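Local coordinates for protein 6-phosphogluconate dehydrogenase, NAD-binding (PDB 6SMT) that binds NADPH and reduces imines to amines with S-enantioselectivity, as a dimer whose cofactor lies between the two subunits, at residues Ala239-Val244 with Ala274-Gly279. Numbering follows the deposited sequence. Where two conformers were deposited one is given.
With NDP (NADPH dihydro-nicotinamide-adenine-dinucleotide phosphate), chain F.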
# COMPACT_ATOMS: atom_id res chain seq x y z
N ALA B 239 5.25 7.08 16.11
CA ALA B 239 5.53 5.64 15.86
C ALA B 239 7.03 5.57 15.47
O ALA B 239 7.41 6.06 14.39
CB ALA B 239 4.67 5.09 14.76
N SER B 240 7.80 4.96 16.34
CA SER B 240 9.27 5.04 16.20
C SER B 240 9.82 3.91 15.33
O SER B 240 9.26 2.79 15.17
CB SER B 240 9.96 5.01 17.48
OG SER B 240 9.93 3.70 18.07
N VAL B 241 10.99 4.18 14.74
CA VAL B 241 11.75 3.17 14.02
C VAL B 241 12.08 1.95 14.88
O VAL B 241 11.99 0.80 14.39
CB VAL B 241 13.04 3.82 13.47
CG1 VAL B 241 13.97 2.83 12.86
CG2 VAL B 241 12.64 4.94 12.50
N SER B 242 12.47 2.16 16.14
CA SER B 242 12.78 1.05 17.07
C SER B 242 11.54 0.15 17.22
O SER B 242 11.65 -1.07 17.23
CB SER B 242 13.28 1.55 18.36
OG SER B 242 12.34 2.37 19.06
N SER B 243 10.36 0.73 17.26
CA SER B 243 9.15 -0.08 17.40
C SER B 243 8.94 -0.96 16.18
O SER B 243 8.61 -2.15 16.28
CB SER B 243 7.95 0.86 17.70
OG SER B 243 6.79 0.06 18.00
N VAL B 244 9.07 -0.38 14.97
CA VAL B 244 8.88 -1.21 13.76
C VAL B 244 10.01 -2.19 13.61
O VAL B 244 9.79 -3.24 13.03
CB VAL B 244 8.57 -0.40 12.51
CG1 VAL B 244 9.67 0.36 12.08
CG2 VAL B 244 8.07 -1.30 11.39
N ALA B 274 19.22 -0.67 9.47
CA ALA B 274 20.25 0.32 9.19
C ALA B 274 19.93 1.66 9.81
O ALA B 274 20.80 2.36 10.28
CB ALA B 274 20.40 0.41 7.73
N THR B 275 18.62 2.04 9.90
CA THR B 275 18.24 3.29 10.50
C THR B 275 18.51 3.26 12.02
O THR B 275 18.95 4.26 12.58
CB THR B 275 16.75 3.53 10.22
OG1 THR B 275 16.53 3.56 8.80
CG2 THR B 275 16.26 4.85 10.75
N VAL B 276 18.21 2.16 12.67
CA VAL B 276 18.54 1.96 14.10
C VAL B 276 20.06 2.10 14.25
O VAL B 276 20.52 2.82 15.18
CB VAL B 276 18.04 0.61 14.60
CG1 VAL B 276 18.55 0.30 16.02
CG2 VAL B 276 16.52 0.60 14.56
N ALA B 277 20.79 1.39 13.41
CA ALA B 277 22.28 1.36 13.55
C ALA B 277 22.85 2.75 13.34
O ALA B 277 23.95 3.04 13.96
CB ALA B 277 22.84 0.33 12.64
N ALA B 278 22.22 3.63 12.58
CA ALA B 278 22.64 5.01 12.31
C ALA B 278 22.30 5.91 13.48
O ALA B 278 22.59 7.11 13.38
CB ALA B 278 22.04 5.49 11.05
N GLY B 279 21.67 5.41 14.51
CA GLY B 279 21.32 6.10 15.76
C GLY B 279 19.97 6.80 15.74
O GLY B 279 19.71 7.66 16.59
PA NDP F . 6.78 1.29 21.39
O1A NDP F . 6.32 0.16 20.57
O2A NDP F . 7.95 2.10 20.96
O5B NDP F . 7.05 0.75 22.83
C5B NDP F . 7.58 1.67 23.85
C4B NDP F . 7.04 1.29 25.19
O4B NDP F . 7.47 -0.06 25.55
C3B NDP F . 7.57 2.22 26.31
O3B NDP F . 6.57 2.32 27.32
C2B NDP F . 8.78 1.43 26.80
O2B NDP F . 9.24 1.75 28.08
C1B NDP F . 8.15 0.04 26.78
N9A NDP F . 9.10 -1.05 26.88
C8A NDP F . 10.05 -1.43 25.95
N7A NDP F . 10.79 -2.45 26.37
C5A NDP F . 10.38 -2.67 27.66
C6A NDP F . 10.75 -3.58 28.69
N6A NDP F . 11.69 -4.52 28.51
N1A NDP F . 10.14 -3.49 29.87
C2A NDP F . 9.19 -2.56 30.06
N3A NDP F . 8.70 -1.71 29.16
C4A NDP F . 9.34 -1.80 28.00
O3 NDP F . 5.59 2.34 21.73
PN NDP F . 4.18 2.73 21.15
O1N NDP F . 3.49 3.47 22.22
O2N NDP F . 4.42 3.38 19.84
O5D NDP F . 3.48 1.37 20.81
C5D NDP F . 3.11 0.43 21.86
C4D NDP F . 2.47 -0.76 21.20
O4D NDP F . 1.27 -0.30 20.51
C3D NDP F . 3.33 -1.47 20.16
O3D NDP F . 3.25 -2.88 20.32
C2D NDP F . 2.80 -0.95 18.85
O2D NDP F . 2.95 -1.85 17.75
C1D NDP F . 1.31 -0.75 19.19
N1N NDP F . 0.68 0.25 18.30
C2N NDP F . 1.20 1.51 18.20
C3N NDP F . 0.65 2.44 17.36
C7N NDP F . 1.24 3.77 17.23
O7N NDP F . 0.69 4.53 16.38
N7N NDP F . 2.24 4.24 17.95
C4N NDP F . -0.48 2.05 16.51
C5N NDP F . -0.99 0.76 16.73
C6N NDP F . -0.44 -0.08 17.59
P2B NDP F . 10.24 3.05 28.21
O1X NDP F . 9.39 4.30 28.08
O2X NDP F . 10.83 2.87 29.56
O3X NDP F . 11.28 2.94 27.09
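Val241 pushes its CG1 methyl into the notch between Thr275 and Val276, joining the start of helix 241-257 to the last turns of helix 263-280 in the all-helical C-terminal domain of this imine reductase. Val241 CG1 lies 3.7 Å from Thr275 CG2. Val276 CG2 is 3.8 Å from the same Val241 CG1. The Val241 and Thr275 side chains meet at roughly a right angle, methyl against methyl, whereas Val276 runs past Val241 in the opposite sense. The CB bond of Val241 points toward helix 263-280, and CG1, anti to the backbone N (chi1 173°), makes both close contacts. Thr275 offers only carbon here: its OG1 is turned back onto its own helix, hydrogen-bonded to Tyr271 O, which satisfies the hydroxyl of this buried residue.

Helix 263-280 ends in a Schellman motif with Gly279 at C-prime: His280 N bonds to Thr275 O, and Gly279 N to Val276 O at 2.9 Å, so both acceptors belong to the residues Val241 touches. The chain then returns to the start of helix 241-257, where Val241 pairs with Asp283 and Ser242 with Gly281 through backbone hydrogen bonds.

The face of the first turn away from Val276 meets the cofactor, whose other hydrogen-bonding partners include Lys45 and Thr42 of the second subunit. Ser240 is the N-cap: its OG accepts from Ser243 N at 3.1 Å, with an N-H...O angle of 152°. The diphosphate lies alongside this turn, where chi1 of -173° puts the Ser243 hydroxyl at the cofactor, and Ser243 OG donates a hydrogen bond to O1A of NADPH at 2.6 Å.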